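Local coordinates for iron uptake protein A2 (Synechocystis sp., PDB 2VOZ), which binds ferric iron in the periplasm and probably delivers it to an ABC transporter for import into the cell, at residues B[226-231]-B[308-313]; B[134-139]-B[210-215]. All coordinates share one frame; numbering follows the deposited sequence. Where two conformers were deposited one is given.

Contact 1. Residues B[226-231]-B[308-313]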
# COMPACT_ATOMS: atom_id res chain seq x y z
N TYR B 226 13.75 -9.56 -13.76
CA TYR B 226 14.51 -8.94 -12.69
C TYR B 226 15.40 -7.82 -13.19
O TYR B 226 15.59 -6.83 -12.48
CB TYR B 226 15.37 -9.97 -11.96
CG TYR B 226 14.52 -10.97 -11.25
CD1 TYR B 226 13.71 -10.58 -10.16
CD2 TYR B 226 14.51 -12.30 -11.66
CE1 TYR B 226 12.90 -11.51 -9.51
CE2 TYR B 226 13.69 -13.24 -11.01
CZ TYR B 226 12.91 -12.83 -9.94
OH TYR B 226 12.09 -13.76 -9.32
N TYR B 227 15.95 -7.98 -14.39
CA TYR B 227 16.78 -6.92 -14.93
C TYR B 227 15.94 -5.71 -15.35
O TYR B 227 16.36 -4.56 -15.16
CB TYR B 227 17.60 -7.47 -16.08
CG TYR B 227 18.67 -6.52 -16.60
CD1 TYR B 227 19.96 -6.51 -16.05
CD2 TYR B 227 18.39 -5.66 -17.64
CE1 TYR B 227 20.95 -5.66 -16.55
CE2 TYR B 227 19.37 -4.80 -18.15
CZ TYR B 227 20.65 -4.81 -17.60
OH TYR B 227 21.58 -3.94 -18.13
N ILE B 228 14.75 -5.98 -15.87
CA ILE B 228 13.83 -4.89 -16.25
C ILE B 228 13.50 -4.06 -15.02
O ILE B 228 13.46 -2.82 -15.11
CB ILE B 228 12.58 -5.41 -17.01
CG1 ILE B 228 12.95 -6.41 -18.11
CG2 ILE B 228 11.77 -4.20 -17.55
CD1 ILE B 228 13.97 -5.85 -19.16
N ARG B 229 13.31 -4.70 -13.86
CA ARG B 229 13.06 -3.94 -12.62
C ARG B 229 14.17 -2.98 -12.34
O ARG B 229 13.91 -1.85 -12.01
CB ARG B 229 12.97 -4.85 -11.38
CG ARG B 229 11.76 -5.66 -11.36
CD ARG B 229 11.71 -6.49 -10.09
NE ARG B 229 10.70 -7.52 -10.25
CZ ARG B 229 10.50 -8.50 -9.38
NH1 ARG B 229 9.58 -9.41 -9.64
NH2 ARG B 229 11.20 -8.55 -8.23
N LEU B 230 15.41 -3.47 -12.44
CA LEU B 230 16.58 -2.64 -12.15
C LEU B 230 16.65 -1.45 -13.12
O LEU B 230 16.88 -0.33 -12.68
CB LEU B 230 17.87 -3.47 -12.23
CG LEU B 230 17.99 -4.51 -11.11
CD1 LEU B 230 19.26 -5.37 -11.36
CD2 LEU B 230 18.07 -3.83 -9.75
N GLN B 231 16.36 -1.69 -14.41
CA GLN B 231 16.40 -0.63 -15.43
C GLN B 231 15.38 0.47 -15.08
O GLN B 231 15.63 1.68 -15.28
CB GLN B 231 16.11 -1.21 -16.81
CG GLN B 231 17.26 -2.05 -17.38
CD GLN B 231 16.94 -2.47 -18.79
OE1 GLN B 231 16.35 -3.54 -19.00
NE2 GLN B 231 17.29 -1.63 -19.76
N PRO B 308 1.31 -6.00 -27.47
CA PRO B 308 2.50 -5.16 -27.22
C PRO B 308 3.22 -5.56 -25.96
O PRO B 308 2.58 -5.86 -24.94
CB PRO B 308 1.90 -3.78 -27.03
CG PRO B 308 0.71 -3.82 -27.92
CD PRO B 308 0.12 -5.17 -27.70
N ILE B 309 4.54 -5.58 -26.07
CA ILE B 309 5.45 -5.92 -24.98
C ILE B 309 6.00 -4.64 -24.36
O ILE B 309 6.23 -3.64 -25.06
CB ILE B 309 6.64 -6.75 -25.55
CG1 ILE B 309 6.09 -8.05 -26.15
CG2 ILE B 309 7.66 -7.04 -24.43
CD1 ILE B 309 7.08 -8.75 -27.11
N ASP B 310 6.24 -4.68 -23.04
CA ASP B 310 6.74 -3.53 -22.34
C ASP B 310 7.96 -3.00 -23.10
O ASP B 310 8.83 -3.79 -23.46
CB ASP B 310 7.17 -3.92 -20.93
CG ASP B 310 7.79 -2.75 -20.18
OD1 ASP B 310 9.01 -2.51 -20.34
OD2 ASP B 310 7.03 -2.09 -19.44
N PRO B 311 8.01 -1.69 -23.36
CA PRO B 311 9.11 -1.15 -24.20
C PRO B 311 10.52 -1.43 -23.69
O PRO B 311 11.42 -1.70 -24.49
CB PRO B 311 8.83 0.36 -24.24
CG PRO B 311 7.45 0.55 -23.76
CD PRO B 311 7.02 -0.65 -22.98
N VAL B 312 10.73 -1.34 -22.37
CA VAL B 312 12.04 -1.63 -21.77
C VAL B 312 12.41 -3.10 -22.03
O VAL B 312 13.55 -3.42 -22.42
CB VAL B 312 12.05 -1.30 -20.25
CG1 VAL B 312 13.45 -1.62 -19.65
CG2 VAL B 312 11.76 0.19 -20.03
N LEU B 313 11.47 -4.01 -21.82
CA LEU B 313 11.73 -5.43 -22.09
C LEU B 313 11.96 -5.63 -23.60
O LEU B 313 12.89 -6.33 -23.99
CB LEU B 313 10.55 -6.27 -21.60
CG LEU B 313 10.61 -7.76 -21.91
CD1 LEU B 313 11.90 -8.38 -21.25
CD2 LEU B 313 9.35 -8.42 -21.36
O HOH W 1 16.00 -2.01 -22.43
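Ile228 and Val312 meet through methyl branches that both stand anti to their own backbone N: CG2 of Ile228, and CG1 of Val312 at chi1 -180°. The two side chains run antiparallel past one another, with Ile228 CG2 lying 3.7 Å from Val312 CG1. The other branch of Ile228 serves a second partner. Its CG1 sits beside the backbone N (chi1 -47°), and CD1 at its end lies 3.7 Å from Leu313 CA. Ile228 lies roughly perpendicular to the Leu313 side chain, its CG1 within 3.9 Å of Leu313 CD1. Ile228 therefore straddles two successive residues of the short helix 311-314. One turn further along helix 224-232, the amide of Gln231 lies against the same Val312 methyl, OE1 being 3.5 Å from Val312 CG1. OE1 has its hydrogen bond outside the contact, with His316 NE2, whereas NE2 joins the segments through a water, 3.0 Å away, that donates to Val312 O. No direct hydrogen bond joins the segments. Asp310 caps the N-terminus of helix 311-314, its OD1 accepting from Leu313 N (3.2 Å, 159°) through the anti lone pair and weakly from Val312 N; OD2 forms a salt bridge with Lys232. The contact joins the first turn of an Asp-capped helix, by mainly apolar packing, to the helix that carries the iron-binding residue Tyr226 of this periplasmic solute-binding protein.

Contact 2. Residues B[134-139]-B[210-215]; sequences YYSRDR and RAIAAG
Ile212 lies across the end of strand 124-136 with its two branches on different residues. CG2 rests on Ser136, 3.4 Å from Ser136 N and 3.6 Å from Ser136 CB, while CD1, carried outward by an extended CG1 arm (chi2 175°), reaches back to Tyr134, 3.4 Å from Tyr134 O and also against Tyr134 CB. The phenol of Tyr134 leads away from this contact, and its OH bonds to Asn223 O. An alanine at Ile212 would probably open a gap beneath the strand, since Tyr134 and Ser136 would lose the methyl groups packed on them.

Arg139 approaches the helix end from beyond the strand. Its NH1 donates to Ile212 O at 2.9 Å and 166°, the acceptor lying close to the guanidinium plane and the donor tilted 17° from the carbonyl plane. Ser136 OG stands 3.3 Å above the guanidinium plane of Arg139, over its centre, and also accepts from Arg139 N in an ST motif. NH2 reaches Ala213 O through a water in the guanidinium plane, NH1 also bonds to Gly217 O and NE forms a salt bridge with Asp218, so several partners probably fix the group's rotation. Ile212 O takes a second bond, from Gly215 N at 3.0 Å. Gly215, with positive phi, closes helix 205-213 in a Schellman motif; the contact is thus a capped helix C-terminus packed on a strand end of the mixed sheet, with Arg139 bonded to one terminal carbonyl and linked to the next through water.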
# COMPACT_ATOMS: atom_id res chain seq x y z
N TYR B 134 23.26 -13.24 -17.44
CA TYR B 134 23.72 -11.89 -17.15
C TYR B 134 25.23 -11.93 -17.10
O TYR B 134 25.82 -12.91 -16.64
CB TYR B 134 23.15 -11.40 -15.82
CG TYR B 134 21.66 -11.21 -15.95
CD1 TYR B 134 20.78 -12.17 -15.49
CD2 TYR B 134 21.15 -10.11 -16.63
CE1 TYR B 134 19.39 -12.01 -15.62
CE2 TYR B 134 19.78 -9.94 -16.77
CZ TYR B 134 18.91 -10.90 -16.27
OH TYR B 134 17.56 -10.70 -16.42
N TYR B 135 25.87 -10.88 -17.57
CA TYR B 135 27.34 -10.92 -17.60
C TYR B 135 27.95 -9.58 -17.30
O TYR B 135 27.36 -8.53 -17.59
CB TYR B 135 27.87 -11.46 -18.94
CG TYR B 135 27.60 -10.55 -20.13
CD1 TYR B 135 26.43 -10.69 -20.90
CD2 TYR B 135 28.53 -9.51 -20.47
CE1 TYR B 135 26.17 -9.86 -22.01
CE2 TYR B 135 28.29 -8.71 -21.59
CZ TYR B 135 27.11 -8.87 -22.33
OH TYR B 135 26.86 -8.01 -23.39
N SER B 136 29.15 -9.63 -16.72
CA SER B 136 29.92 -8.44 -16.41
C SER B 136 30.36 -7.78 -17.72
O SER B 136 31.09 -8.37 -18.50
CB SER B 136 31.20 -8.86 -15.65
OG SER B 136 32.06 -7.75 -15.45
N ARG B 137 29.98 -6.54 -17.91
CA ARG B 137 30.34 -5.81 -19.13
C ARG B 137 31.87 -5.65 -19.21
O ARG B 137 32.44 -5.78 -20.29
CB ARG B 137 29.65 -4.47 -19.15
CG ARG B 137 28.19 -4.63 -19.42
CD ARG B 137 27.41 -3.30 -19.48
NE ARG B 137 27.96 -2.39 -20.49
CZ ARG B 137 27.78 -2.49 -21.80
NH1 ARG B 137 27.08 -3.50 -22.33
NH2 ARG B 137 28.32 -1.57 -22.61
N ASP B 138 32.51 -5.43 -18.06
CA ASP B 138 33.94 -5.20 -18.03
C ASP B 138 34.74 -6.50 -18.16
O ASP B 138 35.84 -6.50 -18.76
CB ASP B 138 34.33 -4.47 -16.74
CG ASP B 138 33.88 -3.02 -16.73
OD1 ASP B 138 34.03 -2.38 -15.68
OD2 ASP B 138 33.38 -2.51 -17.76
N ARG B 139 34.20 -7.61 -17.65
CA ARG B 139 35.01 -8.83 -17.55
C ARG B 139 34.65 -9.98 -18.46
O ARG B 139 35.37 -10.99 -18.52
CB ARG B 139 35.04 -9.33 -16.10
CG ARG B 139 35.50 -8.28 -15.08
CD ARG B 139 35.65 -8.88 -13.71
NE ARG B 139 34.36 -9.39 -13.21
CZ ARG B 139 33.41 -8.64 -12.64
NH1 ARG B 139 32.28 -9.23 -12.21
NH2 ARG B 139 33.60 -7.32 -12.40
N ARG B 210 23.32 -8.71 -8.91
CA ARG B 210 24.10 -7.77 -8.10
C ARG B 210 25.49 -8.29 -7.78
O ARG B 210 26.44 -7.50 -7.69
CB ARG B 210 23.37 -7.42 -6.83
CG ARG B 210 22.10 -6.60 -7.08
CD ARG B 210 21.58 -6.11 -5.71
NE ARG B 210 20.24 -5.58 -5.80
CZ ARG B 210 19.96 -4.32 -6.16
NH1 ARG B 210 20.95 -3.46 -6.48
NH2 ARG B 210 18.68 -3.92 -6.22
N ALA B 211 25.60 -9.61 -7.66
CA ALA B 211 26.90 -10.24 -7.31
C ALA B 211 27.91 -10.02 -8.44
O ALA B 211 29.11 -9.89 -8.19
CB ALA B 211 26.72 -11.73 -6.99
N ILE B 212 27.42 -9.94 -9.69
CA ILE B 212 28.32 -9.65 -10.82
C ILE B 212 28.84 -8.25 -10.63
O ILE B 212 30.04 -8.02 -10.77
CB ILE B 212 27.60 -9.76 -12.16
CG1 ILE B 212 27.09 -11.21 -12.35
CG2 ILE B 212 28.55 -9.39 -13.34
CD1 ILE B 212 26.22 -11.36 -13.65
N ALA B 213 27.93 -7.31 -10.35
CA ALA B 213 28.34 -5.90 -10.17
C ALA B 213 29.36 -5.73 -9.06
O ALA B 213 30.28 -4.89 -9.20
CB ALA B 213 27.12 -4.98 -9.93
N ALA B 214 29.22 -6.53 -7.99
CA ALA B 214 30.10 -6.51 -6.83
C ALA B 214 31.43 -7.24 -7.05
O ALA B 214 32.27 -7.26 -6.15
CB ALA B 214 29.39 -7.08 -5.63
N GLY B 215 31.61 -7.86 -8.22
CA GLY B 215 32.84 -8.59 -8.55
C GLY B 215 32.94 -10.02 -8.03
O GLY B 215 33.99 -10.68 -8.18
O HOH W 2 31.92 -5.20 -11.42

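How the contacts relate
The segments of contact 2 both precede those of contact 1, and the contact centres lie 19 Å apart, yet they touch directly. Tyr227 CB is 3.2 Å from Tyr134 OH, and the rings of these two residues pack together, their planes about 20° apart; Leu230 CD2 also packs 3.6 Å from Arg210 NH2. Helix 224-232, one side of contact 1, thus touches both segments of contact 2. It carries Tyr226, one of the iron-binding tyrosines, whose hydroxyl bonds to Tyr169, another of them. The side chain of Ile228 is about 5 Å from that of Tyr225, a near neighbour in sequence, and that of Tyr134 about 5 Å from that of Tyr226, so each contact has a side chain next to an iron-binding tyrosine.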